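Local coordinates for protein heavy metal cation tricomponent efflux pump ZneA(CzcA-like) (Cupriavidus metallidurans, PDB 4K0J) that probably exports zinc ions in exchange for protons, serving as the inner-membrane pump of a tripartite heavy-metal efflux system of the RND superfamily, at residues 556-562 against 643-647; 580-584 against 633-638; 663-669 against 809-815. One frame throughout, in Å; residues are numbered along the deposited sequence.

Interaction 1 (556-562 against 643-647)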
loop_
_atom_site.group_PDB
_atom_site.type_symbol
_atom_site.label_atom_id
_atom_site.label_comp_id
_atom_site.label_asym_id
_atom_site.label_seq_id
_atom_site.Cartn_x
_atom_site.Cartn_y
_atom_site.Cartn_z
ATOM N N TRP C 556 31.733 -20.231 -3.390
ATOM C CA TRP C 556 31.859 -19.367 -2.213
ATOM C C TRP C 556 32.367 -20.115 -0.978
ATOM O O TRP C 556 32.036 -21.278 -0.766
ATOM C CB TRP C 556 30.526 -18.699 -1.892
ATOM C CG TRP C 556 30.626 -17.592 -0.911
ATOM C CD1 TRP C 556 30.476 -17.678 0.442
ATOM C CD2 TRP C 556 30.885 -16.214 -1.201
ATOM N NE1 TRP C 556 30.633 -16.436 1.017
ATOM C CE2 TRP C 556 30.884 -15.521 0.027
ATOM C CE3 TRP C 556 31.120 -15.498 -2.380
ATOM C CZ2 TRP C 556 31.108 -14.148 0.110
ATOM C CZ3 TRP C 556 31.344 -14.135 -2.294
ATOM C CH2 TRP C 556 31.337 -13.476 -1.057
ATOM N N LEU C 557 33.160 -19.432 -0.161
ATOM C CA LEU C 557 33.773 -20.045 1.011
ATOM C C LEU C 557 33.440 -19.305 2.308
ATOM O O LEU C 557 33.502 -18.080 2.373
ATOM C CB LEU C 557 35.296 -20.111 0.839
ATOM C CG LEU C 557 35.967 -21.279 0.105
ATOM C CD1 LEU C 557 35.491 -21.407 -1.322
ATOM C CD2 LEU C 557 37.470 -21.100 0.124
ATOM N N GLN C 558 33.087 -20.061 3.340
ATOM C CA GLN C 558 32.972 -19.505 4.682
ATOM C C GLN C 558 34.165 -19.970 5.505
ATOM O O GLN C 558 34.092 -20.971 6.213
ATOM C CB GLN C 558 31.668 -19.946 5.341
ATOM C CG GLN C 558 30.432 -19.346 4.706
ATOM C CD GLN C 558 30.247 -17.888 5.068
ATOM O OE1 GLN C 558 30.786 -17.414 6.068
ATOM N NE2 GLN C 558 29.485 -17.166 4.253
ATOM N N VAL C 559 35.264 -19.236 5.396
ATOM C CA VAL C 559 36.528 -19.643 5.986
ATOM C C VAL C 559 36.658 -19.181 7.430
ATOM O O VAL C 559 36.610 -17.982 7.715
ATOM C CB VAL C 559 37.716 -19.127 5.153
ATOM C CG1 VAL C 559 39.021 -19.391 5.870
ATOM C CG2 VAL C 559 37.716 -19.785 3.780
ATOM N N THR C 560 36.820 -20.144 8.336
ATOM C CA THR C 560 36.893 -19.863 9.770
ATOM C C THR C 560 38.327 -19.911 10.294
ATOM O O THR C 560 39.102 -20.794 9.940
ATOM C CB THR C 560 36.021 -20.833 10.586
ATOM O OG1 THR C 560 34.709 -20.893 10.016
ATOM C CG2 THR C 560 35.917 -20.371 12.020
ATOM N N LEU C 561 38.668 -18.952 11.142
ATOM C CA LEU C 561 40.028 -18.783 11.620
ATOM C C LEU C 561 40.083 -18.828 13.152
ATOM O O LEU C 561 39.049 -18.724 13.813
ATOM C CB LEU C 561 40.586 -17.461 11.092
ATOM C CG LEU C 561 41.539 -17.522 9.897
ATOM C CD1 LEU C 561 41.090 -18.537 8.875
ATOM C CD2 LEU C 561 41.665 -16.157 9.268
ATOM N N PRO C 562 41.291 -19.011 13.721
ATOM C CA PRO C 562 41.450 -19.061 15.179
ATOM C C PRO C 562 40.894 -17.825 15.892
ATOM O O PRO C 562 40.916 -16.736 15.327
ATOM C CB PRO C 562 42.971 -19.174 15.364
ATOM C CG PRO C 562 43.571 -18.965 14.007
ATOM C CD PRO C 562 42.540 -19.375 13.033
ATOM N N GLY C 643 45.066 -23.634 10.874
ATOM C CA GLY C 643 44.085 -22.754 11.484
ATOM C C GLY C 643 42.922 -22.411 10.577
ATOM O O GLY C 643 41.945 -21.799 11.009
ATOM N N THR C 644 43.022 -22.824 9.318
ATOM C CA THR C 644 42.068 -22.421 8.293
ATOM C C THR C 644 40.937 -23.426 8.107
ATOM O O THR C 644 41.053 -24.348 7.304
ATOM C CB THR C 644 42.776 -22.258 6.942
ATOM O OG1 THR C 644 43.948 -21.453 7.110
ATOM C CG2 THR C 644 41.859 -21.606 5.931
ATOM N N GLN C 645 39.846 -23.247 8.842
ATOM C CA GLN C 645 38.642 -24.047 8.620
ATOM C C GLN C 645 37.775 -23.475 7.484
ATOM O O GLN C 645 37.431 -22.294 7.496
ATOM C CB GLN C 645 37.830 -24.148 9.907
ATOM C CG GLN C 645 38.601 -24.725 11.061
ATOM C CD GLN C 645 37.703 -25.467 12.030
ATOM O OE1 GLN C 645 37.229 -26.566 11.736
ATOM N NE2 GLN C 645 37.455 -24.866 13.192
ATOM N N VAL C 646 37.410 -24.317 6.519
ATOM C CA VAL C 646 36.787 -23.833 5.288
ATOM C C VAL C 646 35.416 -24.429 4.973
ATOM O O VAL C 646 35.294 -25.630 4.733
ATOM C CB VAL C 646 37.694 -24.098 4.086
ATOM C CG1 VAL C 646 37.016 -23.651 2.813
ATOM C CG2 VAL C 646 39.027 -23.395 4.268
ATOM N N GLY C 647 34.395 -23.574 4.953
ATOM C CA GLY C 647 33.054 -23.987 4.579
ATOM C C GLY C 647 32.845 -23.829 3.088
ATOM O O GLY C 647 33.271 -22.829 2.510
#
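V559 and V646 meet as the non-hydrogen-bonded pair of two antiparallel strands, their side chains lying side by side and pointing the same way. Both valines hold CG1 anti to the backbone N (chi1 172° in V559, 177° in V646), leaving each CG2 beside its own N; there CG2 of V559 touches CG2 of V646 at 3.9 Å. The two CG1 methyls have their nearest partners elsewhere. That of V559 reaches T644 CG2 at 3.6 Å, although T644 is poorly ordered, while V646 CG1 packs on L557 CD2 at 3.7 Å, with the two side chains slanting across each other. On the face of T560 and Q645 the contact is between the CB atoms: T560 CB lies 3.8 Å from Q645 CB, and Q645 continues as an extended chain beyond CG. Q558 faces G647, which offers no side chain, and the Q558 amide leads away, OE1 bonding to H608 and NE2 to E610 and D654. The backbones are joined reciprocally at both hydrogen-bonded pairs: Q558 N to G647 O and G647 N to Q558 O each span 2.9 Å, and T560 pairs with Q645 in the same fashion, though one of those bonds is modelled doubtfully short. In a beta-alpha-beta-beta-alpha-beta unit of ferredoxin-like topology, as in the PC1 subdomain of AcrB-type pumps, these are the first and last strands. Strand 554-560 thus runs between edge strand 645-649 and strand 608-615; helix 567-581 lays L577 over V559 and T644, and I700 of strand 699-701 touches T560 and Q645 on the other face.

Interaction 2 (580-584 against 633-638)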
loop_
_atom_site.group_PDB
_atom_site.type_symbol
_atom_site.label_atom_id
_atom_site.label_comp_id
_atom_site.label_asym_id
_atom_site.label_seq_id
_atom_site.Cartn_x
_atom_site.Cartn_y
_atom_site.Cartn_z
ATOM N N ALA C 580 47.181 -20.585 -1.791
ATOM C CA ALA C 580 46.999 -22.029 -1.954
ATOM C C ALA C 580 45.823 -22.333 -2.871
ATOM O O ALA C 580 45.780 -23.386 -3.505
ATOM C CB ALA C 580 46.796 -22.697 -0.613
ATOM N N THR C 581 44.866 -21.412 -2.931
ATOM C CA THR C 581 43.723 -21.569 -3.827
ATOM C C THR C 581 44.140 -21.352 -5.280
ATOM O O THR C 581 43.617 -22.001 -6.184
ATOM C CB THR C 581 42.564 -20.625 -3.440
ATOM O OG1 THR C 581 42.188 -20.874 -2.082
ATOM C CG2 THR C 581 41.350 -20.860 -4.320
ATOM N N MET C 582 45.103 -20.459 -5.499
ATOM C CA MET C 582 45.618 -20.206 -6.845
ATOM C C MET C 582 46.506 -21.337 -7.365
ATOM O O MET C 582 46.927 -21.319 -8.524
ATOM C CB MET C 582 46.387 -18.887 -6.901
ATOM C CG MET C 582 45.568 -17.680 -6.507
ATOM S SD MET C 582 46.352 -16.123 -6.958
ATOM C CE MET C 582 46.144 -16.141 -8.735
ATOM N N GLU C 583 46.781 -22.324 -6.517
ATOM C CA GLU C 583 47.622 -23.449 -6.914
ATOM C C GLU C 583 46.865 -24.424 -7.808
ATOM O O GLU C 583 47.184 -25.611 -7.858
ATOM C CB GLU C 583 48.198 -24.167 -5.689
ATOM C CG GLU C 583 49.248 -23.354 -4.944
ATOM C CD GLU C 583 49.814 -24.080 -3.740
ATOM O OE1 GLU C 583 49.316 -25.179 -3.422
ATOM O OE2 GLU C 583 50.754 -23.552 -3.108
ATOM N N PHE C 584 45.868 -23.911 -8.519
ATOM C CA PHE C 584 45.085 -24.714 -9.442
ATOM C C PHE C 584 44.977 -23.993 -10.777
ATOM O O PHE C 584 44.950 -22.765 -10.822
ATOM C CB PHE C 584 43.695 -24.980 -8.872
ATOM C CG PHE C 584 43.700 -25.821 -7.630
ATOM C CD1 PHE C 584 43.881 -27.189 -7.707
ATOM C CD2 PHE C 584 43.515 -25.245 -6.383
ATOM C CE1 PHE C 584 43.886 -27.968 -6.563
ATOM C CE2 PHE C 584 43.518 -26.020 -5.238
ATOM C CZ PHE C 584 43.702 -27.382 -5.329
ATOM N N ALA C 633 39.575 -31.564 -4.060
ATOM C CA ALA C 633 40.995 -31.259 -4.129
ATOM C C ALA C 633 41.250 -30.003 -3.310
ATOM O O ALA C 633 42.248 -29.900 -2.596
ATOM C CB ALA C 633 41.437 -31.063 -5.563
ATOM N N MET C 634 40.320 -29.058 -3.408
ATOM C CA MET C 634 40.379 -27.818 -2.646
ATOM C C MET C 634 40.240 -28.063 -1.148
ATOM O O MET C 634 40.949 -27.459 -0.353
ATOM C CB MET C 634 39.279 -26.858 -3.102
ATOM C CG MET C 634 39.630 -26.010 -4.313
ATOM S SD MET C 634 38.321 -24.829 -4.707
ATOM C CE MET C 634 39.081 -23.916 -6.039
ATOM N N ALA C 635 39.315 -28.942 -0.772
ATOM C CA ALA C 635 39.054 -29.245 0.632
ATOM C C ALA C 635 40.254 -29.954 1.238
ATOM O O ALA C 635 40.699 -29.623 2.341
ATOM C CB ALA C 635 37.800 -30.099 0.773
ATOM N N THR C 636 40.781 -30.929 0.506
ATOM C CA THR C 636 41.971 -31.629 0.951
ATOM C C THR C 636 43.133 -30.656 1.103
ATOM O O THR C 636 43.847 -30.692 2.107
ATOM C CB THR C 636 42.360 -32.768 -0.012
ATOM O OG1 THR C 636 41.984 -32.412 -1.348
ATOM C CG2 THR C 636 41.654 -34.057 0.378
ATOM N N ARG C 637 43.314 -29.785 0.115
ATOM C CA ARG C 637 44.388 -28.797 0.169
ATOM C C ARG C 637 44.234 -27.921 1.394
ATOM O O ARG C 637 45.197 -27.662 2.107
ATOM C CB ARG C 637 44.397 -27.924 -1.084
ATOM C CG ARG C 637 45.362 -26.755 -1.012
ATOM C CD ARG C 637 46.813 -27.195 -1.080
ATOM N NE ARG C 637 47.722 -26.123 -0.682
ATOM C CZ ARG C 637 48.116 -25.907 0.571
ATOM N NH1 ARG C 637 47.686 -26.693 1.550
ATOM N NH2 ARG C 637 48.940 -24.907 0.853
ATOM N N PHE C 638 43.006 -27.482 1.640
ATOM C CA PHE C 638 42.708 -26.579 2.746
ATOM C C PHE C 638 42.894 -27.272 4.093
ATOM O O PHE C 638 43.114 -26.613 5.112
ATOM C CB PHE C 638 41.295 -25.992 2.611
ATOM C CG PHE C 638 41.138 -25.048 1.449
ATOM C CD1 PHE C 638 42.224 -24.332 0.970
ATOM C CD2 PHE C 638 39.907 -24.879 0.827
ATOM C CE1 PHE C 638 42.084 -23.471 -0.108
ATOM C CE2 PHE C 638 39.763 -24.016 -0.249
ATOM C CZ PHE C 638 40.851 -23.314 -0.714
#
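E583, just past helix 567-581, forms a salt bridge with R637 of helix 627-638, in a ferredoxin-like alpha/beta unit. The bond from R637 NE to E583 OE1 is weak, at 3.3 Å, and OE1 comes in at the guanidinium edge, near its plane. Carboxylate and guanidinium are turned only 28° against each other, although the two side chains cross at about a right angle. R637 leaves its helix with CG anti to the backbone N, then bends at chi2 (71°), which brings NE and NH2 beside the methyl of A580, with A580 CB 3.4 Å from R637 NH2. E583 is exposed, so solvent probably tempers the charge attraction.

Next to this pair, F584 points its ring toward helix 627-638. Its CE1 carbon meets A633 CB at 4.1 Å, CE2 lies 4.0 Å from M634 CG, and R637 CB stands at the ring edge, near its plane. L641 also touches A580, while V590 of strand 587-595 covers T581, and F648 of strand 645-649 backs M634 and F638. M634 is extended beyond CG, and this carries its CE methyl to T581 CG2 at 4.2 Å. T581 turns its hydroxyl the other way: OG1 bonds to L577 O within its own helix and sits in the plane of the F638 ring, at the edge formed by CE1 and CZ.

Interaction 3 (663-669 against 809-815)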
loop_
_atom_site.group_PDB
_atom_site.type_symbol
_atom_site.label_atom_id
_atom_site.label_comp_id
_atom_site.label_asym_id
_atom_site.label_seq_id
_atom_site.Cartn_x
_atom_site.Cartn_y
_atom_site.Cartn_z
ATOM N N ALA C 663 22.783 -20.016 9.517
ATOM C CA ALA C 663 24.179 -19.860 9.140
ATOM C C ALA C 663 24.421 -20.282 7.695
ATOM O O ALA C 663 23.588 -20.925 7.066
ATOM C CB ALA C 663 25.070 -20.655 10.078
ATOM N N HIS C 664 25.587 -19.933 7.179
ATOM C CA HIS C 664 25.891 -20.161 5.780
ATOM C C HIS C 664 26.317 -21.595 5.501
ATOM O O HIS C 664 27.476 -21.857 5.182
ATOM C CB HIS C 664 26.972 -19.187 5.336
ATOM C CG HIS C 664 26.639 -17.759 5.622
ATOM N ND1 HIS C 664 25.960 -16.961 4.729
ATOM C CD2 HIS C 664 26.881 -16.989 6.708
ATOM C CE1 HIS C 664 25.807 -15.756 5.248
ATOM N NE2 HIS C 664 26.352 -15.747 6.449
ATOM N N SER C 665 25.370 -22.519 5.619
ATOM C CA SER C 665 25.620 -23.928 5.320
ATOM C C SER C 665 24.323 -24.643 4.947
ATOM O O SER C 665 23.232 -24.180 5.282
ATOM C CB SER C 665 26.291 -24.628 6.506
ATOM O OG SER C 665 25.422 -24.684 7.623
ATOM N N ASP C 666 24.452 -25.772 4.253
ATOM C CA ASP C 666 23.299 -26.538 3.791
ATOM C C ASP C 666 22.477 -27.041 4.966
ATOM O O ASP C 666 21.248 -26.988 4.954
ATOM C CB ASP C 666 23.756 -27.733 2.951
ATOM C CG ASP C 666 24.914 -27.394 2.027
ATOM O OD1 ASP C 666 25.110 -26.198 1.717
ATOM O OD2 ASP C 666 25.631 -28.329 1.609
ATOM N N LEU C 667 23.176 -27.528 5.983
ATOM C CA LEU C 667 22.547 -28.114 7.158
ATOM C C LEU C 667 23.045 -27.423 8.416
ATOM O O LEU C 667 24.189 -26.980 8.472
ATOM C CB LEU C 667 22.878 -29.608 7.236
ATOM C CG LEU C 667 22.287 -30.521 6.161
ATOM C CD1 LEU C 667 23.086 -31.809 6.043
ATOM C CD2 LEU C 667 20.831 -30.822 6.479
ATOM N N VAL C 668 22.186 -27.318 9.425
ATOM C CA VAL C 668 22.633 -26.859 10.734
ATOM C C VAL C 668 22.007 -27.701 11.823
ATOM O O VAL C 668 20.985 -28.355 11.608
ATOM C CB VAL C 668 22.278 -25.374 11.016
ATOM C CG1 VAL C 668 22.971 -24.439 10.032
ATOM C CG2 VAL C 668 20.772 -25.167 11.010
ATOM N N VAL C 669 22.635 -27.683 12.992
ATOM C CA VAL C 669 22.057 -28.276 14.190
ATOM C C VAL C 669 22.072 -27.242 15.309
ATOM O O VAL C 669 23.135 -26.844 15.789
ATOM C CB VAL C 669 22.815 -29.537 14.638
ATOM C CG1 VAL C 669 22.247 -30.049 15.953
ATOM C CG2 VAL C 669 22.723 -30.611 13.574
ATOM N N THR C 809 25.057 -22.797 17.009
ATOM C CA THR C 809 24.783 -23.437 15.731
ATOM C C THR C 809 25.924 -24.316 15.259
ATOM O O THR C 809 27.047 -23.850 15.085
ATOM C CB THR C 809 24.515 -22.398 14.642
ATOM O OG1 THR C 809 23.577 -21.431 15.125
ATOM C CG2 THR C 809 23.963 -23.069 13.396
ATOM N N VAL C 810 25.633 -25.591 15.043
ATOM C CA VAL C 810 26.604 -26.469 14.424
ATOM C C VAL C 810 26.309 -26.527 12.935
ATOM O O VAL C 810 25.460 -27.299 12.494
ATOM C CB VAL C 810 26.563 -27.891 15.015
ATOM C CG1 VAL C 810 27.650 -28.744 14.394
ATOM C CG2 VAL C 810 26.726 -27.849 16.522
ATOM N N ARG C 811 27.000 -25.698 12.164
ATOM C CA ARG C 811 26.779 -25.667 10.730
ATOM C C ARG C 811 27.606 -26.727 9.999
ATOM O O ARG C 811 28.738 -27.019 10.391
ATOM C CB ARG C 811 27.014 -24.260 10.173
ATOM C CG ARG C 811 28.446 -23.799 10.090
ATOM C CD ARG C 811 28.491 -22.445 9.401
ATOM N NE ARG C 811 29.811 -22.105 8.878
ATOM C CZ ARG C 811 30.681 -21.324 9.508
ATOM N NH1 ARG C 811 30.374 -20.806 10.690
ATOM N NH2 ARG C 811 31.860 -21.060 8.960
ATOM N N LEU C 812 27.019 -27.304 8.948
ATOM C CA LEU C 812 27.603 -28.445 8.237
ATOM C C LEU C 812 27.028 -28.652 6.826
ATOM O O LEU C 812 25.857 -28.376 6.580
ATOM C CB LEU C 812 27.417 -29.730 9.048
ATOM C CG LEU C 812 26.016 -30.346 9.088
ATOM C CD1 LEU C 812 26.116 -31.849 9.273
ATOM C CD2 LEU C 812 25.163 -29.728 10.185
ATOM N N ASN C 813 27.851 -29.158 5.909
ATOM C CA ASN C 813 27.409 -29.405 4.530
ATOM C C ASN C 813 27.157 -30.883 4.211
ATOM O O ASN C 813 27.894 -31.760 4.659
ATOM C CB ASN C 813 28.410 -28.822 3.530
ATOM C CG ASN C 813 28.524 -27.314 3.632
ATOM O OD1 ASN C 813 27.535 -26.619 3.868
ATOM N ND2 ASN C 813 29.735 -26.799 3.458
ATOM N N LEU C 814 26.121 -31.145 3.418
ATOM C CA LEU C 814 25.699 -32.511 3.100
ATOM C C LEU C 814 26.575 -33.193 2.055
ATOM O O LEU C 814 26.452 -34.395 1.827
ATOM C CB LEU C 814 24.236 -32.522 2.638
ATOM C CG LEU C 814 23.723 -31.353 1.783
ATOM C CD1 LEU C 814 24.369 -31.302 0.402
ATOM C CD2 LEU C 814 22.206 -31.413 1.657
ATOM N N ARG C 815 27.451 -32.412 1.429
ATOM C CA ARG C 815 28.292 -32.869 0.321
ATOM C C ARG C 815 29.047 -34.163 0.606
ATOM O O ARG C 815 29.606 -34.342 1.686
ATOM C CB ARG C 815 29.278 -31.764 -0.069
ATOM C CG ARG C 815 30.398 -32.202 -0.994
ATOM C CD ARG C 815 31.222 -31.006 -1.434
ATOM N NE ARG C 815 31.575 -30.151 -0.306
ATOM C CZ ARG C 815 32.728 -30.216 0.349
ATOM N NH1 ARG C 815 32.962 -29.401 1.368
ATOM N NH2 ARG C 815 33.649 -31.097 -0.013
#
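L667 to V669 pair antiparallel with V810 to L812, a buried strand contact at the middle of a four-stranded sheet. Reciprocal backbone bonds join the L667-L812 and V669-V810 pairs; L667 N to L812 O and V810 N to V669 O are both 2.9 Å. L667 O is gripped twice, by L812 N and by the serine hydroxyl of S665, the two donors arriving from opposite faces of its carbonyl plane. S665 OG lies 2.7 Å from L667 O and gets there by standing between its own backbone N and carbonyl carbon (chi1 66°).

Beyond the strand, D666 and N813 continue the join through a side chain. D666 N gives a nearly straight bond (170°) to N813 OD1, 3.2 Å away, while N813 ND2 is held by D698, so both ends of the amide are engaged and its rotation is fixed. L814 N returns a weak bond to D666 OD2.

Across the sheet the strands run 699-701, 807-812, 667-672, 843-847, the order of a ferredoxin-like fold, consistent with the PC2 subdomain of RND pumps, with a long insertion between 699-701 and 807-812. One face carries L667, V669, V810 and L812: L667 CB lies 3.7 Å from L812 CG, V669 CB is 4.1 Å from V810 CB, and helix 676-690 covers this side with L690 and T687. At the strand end L667 CD1 touches L814 CB at 3.7 Å, the two leucines crossing at about a right angle. V668 and R811 occupy the other face. T809 CG2 comes against V668 CB at 3.7 Å, and R811, extended from CG to NE, passes the methyl of A663 on its way to a salt bridge of NH1 with D702.

Overall arrangement
Following the chain, strand 554-560 enters first and interaction 1 closes its loop at 643-647, with 80 residues between. Interaction 2 is nested inside that loop: 580-584 takes in the last part of helix 567-581 and the loop after it, and 633-638 the last part of helix 627-638. The two contacts touch, since the F638 ring packs on both L557 and V646, tying helix to sheet. Interaction 3 follows in series, opening at 663-669 and closing at 809-815 in the second sheet, with 139 residues between. Its link to interaction 1 joins the two sheets: R811 makes a weak hydrogen bond to T560, and H664 packs against Q558. Interactions 2 and 3 do not touch.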